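Local atomic coordinates of alpha-amylase G-6 (Bacillus halodurans, PDB entry 2C3G), a protein that forms the family 26 carbohydrate-binding module of a larger amylase, a domain that probably binds starch and related alpha-glucans. Residues 20-25 / 52-57; 7-12 / 40-45. One frame throughout, in Å; residues are numbered along the deposited sequence.

Contact 1. Residues 20-25 / 52-57. With CD (cadmium ion), chain D.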
loop_
_atom_site.group_PDB
_atom_site.type_symbol
_atom_site.label_atom_id
_atom_site.label_comp_id
_atom_site.label_asym_id
_atom_site.label_seq_id
_atom_site.Cartn_x
_atom_site.Cartn_y
_atom_site.Cartn_z
ATOM N N PRO A 20 -10.122 1.523 -1.975
ATOM C CA PRO A 20 -8.700 1.202 -2.216
ATOM C C PRO A 20 -8.192 0.006 -1.422
ATOM O O PRO A 20 -8.493 -0.109 -0.236
ATOM C CB PRO A 20 -7.976 2.465 -1.761
ATOM C CG PRO A 20 -8.839 2.997 -0.623
ATOM C CD PRO A 20 -10.266 2.618 -0.990
ATOM N N HIS A 21 -7.430 -0.862 -2.085
ATOM C CA HIS A 21 -6.807 -2.041 -1.460
ATOM C C HIS A 21 -5.277 -2.099 -1.670
ATOM O O HIS A 21 -4.747 -1.550 -2.636
ATOM C CB HIS A 21 -7.425 -3.324 -2.012
ATOM C CG HIS A 21 -8.858 -3.504 -1.655
ATOM N ND1 HIS A 21 -9.873 -2.817 -2.284
ATOM C CD2 HIS A 21 -9.449 -4.294 -0.736
ATOM C CE1 HIS A 21 -11.033 -3.184 -1.772
ATOM N NE2 HIS A 21 -10.802 -4.080 -0.832
ATOM N N LEU A 22 -4.571 -2.755 -0.756
ATOM C CA LEU A 22 -3.110 -2.808 -0.864
ATOM C C LEU A 22 -2.621 -4.229 -1.165
ATOM O O LEU A 22 -2.645 -5.100 -0.307
ATOM C CB LEU A 22 -2.424 -2.257 0.403
ATOM C CG LEU A 22 -0.886 -2.186 0.311
ATOM C CD1 LEU A 22 -0.433 -1.088 -0.654
ATOM C CD2 LEU A 22 -0.191 -2.058 1.673
ATOM N N TYR A 23 -2.160 -4.443 -2.388
ATOM C CA TYR A 23 -1.593 -5.727 -2.763
ATOM C C TYR A 23 -0.066 -5.690 -2.626
ATOM O O TYR A 23 0.578 -4.749 -3.084
ATOM C CB TYR A 23 -2.010 -6.120 -4.197
ATOM C CG TYR A 23 -1.402 -7.435 -4.627
ATOM C CD1 TYR A 23 -1.773 -8.621 -4.007
ATOM C CD2 TYR A 23 -0.422 -7.486 -5.627
ATOM C CE1 TYR A 23 -1.207 -9.816 -4.376
ATOM C CE2 TYR A 23 0.138 -8.685 -6.008
ATOM C CZ TYR A 23 -0.253 -9.844 -5.372
ATOM O OH TYR A 23 0.298 -11.049 -5.727
ATOM N N TYR A 24 0.486 -6.721 -1.993
ATOM C CA TYR A 24 1.929 -6.826 -1.706
ATOM C C TYR A 24 2.423 -8.277 -1.706
ATOM O O TYR A 24 1.724 -9.196 -1.279
ATOM C CB TYR A 24 2.295 -6.161 -0.369
ATOM C CG TYR A 24 1.616 -6.776 0.826
ATOM C CD1 TYR A 24 0.342 -6.364 1.203
ATOM C CD2 TYR A 24 2.246 -7.768 1.584
ATOM C CE1 TYR A 24 -0.297 -6.922 2.280
ATOM C CE2 TYR A 24 1.616 -8.339 2.686
ATOM C CZ TYR A 24 0.330 -7.909 3.023
ATOM O OH TYR A 24 -0.328 -8.441 4.112
ATOM N N TYR A 25 3.651 -8.455 -2.185
ATOM C CA TYR A 25 4.265 -9.772 -2.291
ATOM C C TYR A 25 5.763 -9.666 -1.952
ATOM O O TYR A 25 6.201 -8.657 -1.401
ATOM C CB TYR A 25 4.022 -10.374 -3.690
ATOM C CG TYR A 25 4.500 -9.499 -4.830
ATOM C CD1 TYR A 25 3.740 -8.425 -5.265
ATOM C CD2 TYR A 25 5.708 -9.752 -5.477
ATOM C CE1 TYR A 25 4.152 -7.624 -6.296
ATOM C CE2 TYR A 25 6.139 -8.938 -6.527
ATOM C CZ TYR A 25 5.352 -7.878 -6.931
ATOM O OH TYR A 25 5.734 -7.037 -7.957
ATOM N N HIS A 52 -2.709 1.786 5.298
ATOM C CA HIS A 52 -2.644 0.419 5.799
ATOM C C HIS A 52 -1.218 0.059 6.204
ATOM O O HIS A 52 -0.237 0.442 5.534
ATOM C CB HIS A 52 -3.247 -0.586 4.791
ATOM C CG HIS A 52 -3.063 -2.028 5.181
ATOM N ND1 HIS A 52 -3.912 -2.687 6.046
ATOM C CD2 HIS A 52 -2.115 -2.933 4.830
ATOM C CE1 HIS A 52 -3.491 -3.927 6.223
ATOM N NE2 HIS A 52 -2.406 -4.104 5.487
ATOM N N THR A 53 -1.129 -0.662 7.318
ATOM C CA THR A 53 0.132 -1.105 7.906
ATOM C C THR A 53 0.268 -2.642 7.716
ATOM O O THR A 53 -0.601 -3.420 8.128
ATOM C CB THR A 53 0.202 -0.635 9.382
ATOM O OG1 THR A 53 0.160 0.801 9.431
ATOM C CG2 THR A 53 1.585 -0.915 10.034
ATOM N N ILE A 54 1.327 -3.040 7.007
ATOM C CA ILE A 54 1.787 -4.428 6.963
ATOM C C ILE A 54 2.717 -4.700 8.145
ATOM O O ILE A 54 3.823 -4.196 8.196
ATOM C CB ILE A 54 2.545 -4.700 5.658
ATOM C CG1 ILE A 54 1.784 -4.104 4.466
ATOM C CG2 ILE A 54 2.833 -6.203 5.526
ATOM C CD1 ILE A 54 2.527 -4.137 3.084
ATOM N N GLU A 55 2.270 -5.491 9.105
ATOM C CA GLU A 55 3.093 -5.749 10.268
ATOM C C GLU A 55 4.234 -6.733 9.999
ATOM O O GLU A 55 4.086 -7.691 9.216
ATOM C CB GLU A 55 2.243 -6.248 11.446
ATOM C CG GLU A 55 2.831 -5.812 12.788
ATOM C CD GLU A 55 2.419 -6.668 13.961
ATOM O OE1 GLU A 55 1.317 -7.233 13.956
ATOM O OE2 GLU A 55 3.208 -6.744 14.919
ATOM N N GLY A 56 5.368 -6.502 10.662
ATOM C CA GLY A 56 6.451 -7.478 10.647
ATOM C C GLY A 56 7.414 -7.467 9.476
ATOM O O GLY A 56 8.417 -8.187 9.490
ATOM N N VAL A 57 7.110 -6.649 8.473
ATOM C CA VAL A 57 7.869 -6.547 7.218
ATOM C C VAL A 57 8.905 -5.406 7.253
ATOM O O VAL A 57 8.621 -4.346 7.773
ATOM C CB VAL A 57 6.852 -6.361 6.059
ATOM C CG1 VAL A 57 6.310 -4.928 5.994
ATOM C CG2 VAL A 57 7.425 -6.736 4.765
HETATM CD CD CD D . -5.556 -2.002 7.691
HETATM O O HOH W 1 -1.418 -6.678 6.011
HETATM O O HOH W 2 -3.953 -1.039 9.072
#

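Contact 2. Residues 7-12 / 40-45. With CD (cadmium ion), chain E.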
loop_
_atom_site.group_PDB
_atom_site.type_symbol
_atom_site.label_atom_id
_atom_site.label_comp_id
_atom_site.label_asym_id
_atom_site.label_seq_id
_atom_site.Cartn_x
_atom_site.Cartn_y
_atom_site.Cartn_z
ATOM N N LEU A 7 5.450 -1.863 7.825
ATOM C CA LEU A 7 5.445 -0.859 6.764
ATOM C C LEU A 7 4.081 -0.210 6.661
ATOM O O LEU A 7 3.112 -0.876 6.318
ATOM C CB LEU A 7 5.954 -1.465 5.437
ATOM C CG LEU A 7 7.351 -1.121 4.854
ATOM C CD1 LEU A 7 8.409 -0.581 5.819
ATOM C CD2 LEU A 7 7.942 -2.292 4.077
ATOM N N THR A 8 3.998 1.067 7.037
ATOM C CA THR A 8 2.767 1.849 6.922
ATOM C C THR A 8 2.780 2.561 5.583
ATOM O O THR A 8 3.770 3.176 5.201
ATOM C CB THR A 8 2.618 2.893 8.060
ATOM O OG1 THR A 8 2.548 2.223 9.313
ATOM C CG2 THR A 8 1.245 3.619 7.952
ATOM N N ILE A 9 1.691 2.448 4.849
ATOM C CA ILE A 9 1.626 3.038 3.532
ATOM C C ILE A 9 0.365 3.876 3.466
ATOM O O ILE A 9 -0.690 3.426 3.889
ATOM C CB ILE A 9 1.752 1.919 2.410
ATOM C CG1 ILE A 9 3.231 1.639 2.103
ATOM C CG2 ILE A 9 1.249 2.389 1.056
ATOM C CD1 ILE A 9 3.905 0.729 2.996
ATOM N N TYR A 10 0.495 5.116 2.995
ATOM C CA TYR A 10 -0.657 5.992 2.785
ATOM C C TYR A 10 -0.806 6.224 1.310
ATOM O O TYR A 10 0.171 6.450 0.612
ATOM C CB TYR A 10 -0.506 7.350 3.466
ATOM C CG TYR A 10 -0.383 7.296 4.957
ATOM C CD1 TYR A 10 -1.475 7.576 5.777
ATOM C CD2 TYR A 10 0.829 6.958 5.547
ATOM C CE1 TYR A 10 -1.353 7.531 7.166
ATOM C CE2 TYR A 10 0.972 6.904 6.916
ATOM C CZ TYR A 10 -0.117 7.189 7.715
ATOM O OH TYR A 10 0.031 7.131 9.057
ATOM N N PHE A 11 -2.045 6.159 0.849
ATOM C CA PHE A 11 -2.338 6.281 -0.553
ATOM C C PHE A 11 -3.318 7.420 -0.816
ATOM O O PHE A 11 -4.385 7.465 -0.238
ATOM C CB PHE A 11 -2.923 4.949 -1.020
ATOM C CG PHE A 11 -3.266 4.917 -2.465
ATOM C CD1 PHE A 11 -2.370 5.400 -3.413
ATOM C CD2 PHE A 11 -4.471 4.404 -2.871
ATOM C CE1 PHE A 11 -2.681 5.379 -4.756
ATOM C CE2 PHE A 11 -4.805 4.389 -4.206
ATOM C CZ PHE A 11 -3.897 4.880 -5.156
ATOM N N LYS A 12 -2.953 8.331 -1.708
ATOM C CA LYS A 12 -3.885 9.351 -2.143
ATOM C C LYS A 12 -4.662 8.798 -3.320
ATOM O O LYS A 12 -4.143 8.721 -4.453
ATOM C CB LYS A 12 -3.181 10.652 -2.494
ATOM C CG LYS A 12 -4.171 11.734 -2.767
ATOM C CD LYS A 12 -3.857 12.989 -2.035
ATOM C CE LYS A 12 -3.619 14.089 -3.016
ATOM N NZ LYS A 12 -3.786 15.430 -2.376
ATOM N N PRO A 40 -5.801 -6.570 1.458
ATOM C CA PRO A 40 -6.448 -5.809 2.526
ATOM C C PRO A 40 -6.966 -4.462 2.056
ATOM O O PRO A 40 -6.317 -3.785 1.251
ATOM C CB PRO A 40 -5.320 -5.584 3.542
ATOM C CG PRO A 40 -4.296 -6.641 3.244
ATOM C CD PRO A 40 -4.382 -6.837 1.756
ATOM N N GLU A 41 -8.135 -4.093 2.571
ATOM C CA GLU A 41 -8.665 -2.742 2.443
ATOM C C GLU A 41 -7.710 -1.726 3.059
ATOM O O GLU A 41 -7.102 -1.967 4.094
ATOM C CB GLU A 41 -10.050 -2.636 3.112
ATOM C CG GLU A 41 -10.858 -1.385 2.766
ATOM C CD GLU A 41 -12.003 -1.116 3.759
ATOM O OE1 GLU A 41 -12.625 -2.095 4.247
ATOM O OE2 GLU A 41 -12.278 0.076 4.067
ATOM N N MET A 42 -7.585 -0.594 2.386
ATOM C CA MET A 42 -6.890 0.551 2.943
ATOM C C MET A 42 -7.861 1.442 3.697
ATOM O O MET A 42 -8.683 2.104 3.117
ATOM C CB MET A 42 -6.116 1.288 1.856
ATOM C CG MET A 42 -4.936 0.488 1.349
ATOM S SD MET A 42 -3.897 1.465 0.318
ATOM C CE MET A 42 -2.900 2.238 1.531
ATOM N N GLU A 43 -7.799 1.393 5.013
ATOM C CA GLU A 43 -8.712 2.164 5.849
ATOM C C GLU A 43 -8.638 3.658 5.489
ATOM O O GLU A 43 -7.606 4.128 5.046
ATOM C CB GLU A 43 -8.437 1.874 7.322
ATOM C CG GLU A 43 -7.242 0.928 7.606
ATOM C CD GLU A 43 -6.229 1.620 8.493
ATOM O OE1 GLU A 43 -6.431 2.839 8.719
ATOM O OE2 GLU A 43 -5.256 1.002 8.990
ATOM N N HIS A 44 -9.753 4.377 5.586
ATOM C CA HIS A 44 -9.747 5.807 5.274
ATOM C C HIS A 44 -8.915 6.524 6.318
ATOM O O HIS A 44 -8.954 6.176 7.510
ATOM C CB HIS A 44 -11.180 6.379 5.175
ATOM C CG HIS A 44 -11.229 7.852 4.896
ATOM N ND1 HIS A 44 -11.637 8.776 5.837
ATOM C CD2 HIS A 44 -10.880 8.564 3.805
ATOM C CE1 HIS A 44 -11.556 9.992 5.330
ATOM N NE2 HIS A 44 -11.094 9.894 4.099
ATOM N N TYR A 45 -8.126 7.501 5.881
ATOM C CA TYR A 45 -7.352 8.279 6.828
ATOM C C TYR A 45 -7.939 9.704 6.934
ATOM O O TYR A 45 -8.401 10.124 8.006
ATOM C CB TYR A 45 -5.856 8.267 6.477
ATOM C CG TYR A 45 -5.023 9.156 7.367
ATOM C CD1 TYR A 45 -4.836 8.858 8.707
ATOM C CD2 TYR A 45 -4.446 10.320 6.871
ATOM C CE1 TYR A 45 -4.053 9.701 9.549
ATOM C CE2 TYR A 45 -3.685 11.180 7.698
ATOM C CZ TYR A 45 -3.484 10.863 9.027
ATOM O OH TYR A 45 -2.735 11.722 9.818
HETATM CD CD CD E . -12.465 8.679 8.089
#

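Contact 1. Residues 20-25 / 52-57
Tyr24 and Ile54 meet through two complementary first torsions: the CG of Tyr24 sits in the crowded position between its backbone N and carbonyl carbon (chi1 61°), which lays the ring toward Ile54, while Ile54 CG1 stands opposite its own carbonyl carbon and carries CD1 out over that ring. The result is a CH-pi contact, with CD1 3.8 Å from the centroid of the Tyr24 ring, 19° off the normal and displaced toward the rim near CG. The other branch of the isoleucine follows the ring outward, Ile54 CG2 lying 3.8 Å from Tyr24 CE2, so a beta-branched residue covers much of the length of the tyrosine. Leu22 adds its CD2, which touches Ile54 CD1 at 3.7 Å and meets the edge of the imidazole at His52 CD2, 3.8 Å away.

This is the face-to-face packing of a beta-sandwich: strand 20-25 belongs to the three-stranded antiparallel sheet and 52-55 to the five-stranded mixed one, their axes 9.1 Å apart and 26° from parallel. No hydrogen bond joins the segments directly, as expected for strands in different sheets. Within its own sheet, Leu22 also touches Phe64 and Tyr24 touches Val60, both on the neighbouring strand 59-66. Tyrosine suits its place because it is apolar over its face yet polar at its end: one water lies 2.8 Å from Tyr24 OH and accepts a bond from His52 NE2, in the plane of the imidazole. With an alanine here, Ile54 CD1 would probably lose the aromatic surface it rests on and the water its phenolic partner. The far nitrogen of the histidine is engaged too, as His52 ND1 binds a cadmium ion at 2.4 Å, and that ion also carries a second water.

Contact 2. Residues 7-12 / 40-45
Tyr10 turns the edge of its ring onto the face of Tyr45 in a T-shaped stack, the two planes at 74° and the centroids of the Tyr10 and Tyr45 rings 5.2 Å apart. The edge atom is Tyr10 CE1, which stands 3.9 Å above the plane of the Tyr45 ring, over its centre. The slightly positive ring hydrogens of one tyrosine thus face the electron-rich surface of the other. Tyr10 also stacks on Trp87 and touches Thr51 of the intervening strand 49-55.

Met42 also reaches toward strand 7-12, and it is the end of its chain that does the touching. Its chain bends at the last torsion (chi3 85°), folding CE back against the strand, where it touches Phe11 CB at 3.7 Å and Ile9 O at 3.4 Å. That carbonyl oxygen is engaged by Thr51 OG1. Ile9 CG2 lies a little farther off, 4.2 Å from Met42 CE. The sulfur approaches the phenylalanine obliquely, Met42 SD being 5.4 Å from the centroid of the Phe11 ring, a Met-aromatic contact. A long, flexible thioether suits a site where backbone, aliphatic and aromatic surfaces must all be met at once. Next to Tyr45 in the chain, His44 binds a cadmium ion through ND1, 2.4 Å away.

Because Met42 also reaches Pro20, Leu22 and Phe64, the segment 40-45 contributes to both sides of the mixed sheet: an aromatic pair on the outer surface, spanning strand 49-55, and an apolar plug between the two sheets, the interior of a beta-sandwich module.

Overall arrangement
From the N terminus the chain runs through 7-12, 20-25, 40-45 and 52-57, so the segments of the two contacts take turns and their loops cross. Contact 2 closes first, when 40-45 returns to 7-12 after 27 intervening residues; contact 1 closes the second loop, when 52-57 comes back to 20-25 after 26. Contact 2 joins an interior strand of the mixed sheet to its outermost strand and the turn leading into it, whereas contact 1 joins that sheet to the antiparallel one. Two hydrogen bonds probably link the contacts: Thr8 OG1 with Thr53 OG1, 2.8 Å apart, and Pro20 O with Met42 N, also at 2.8 Å.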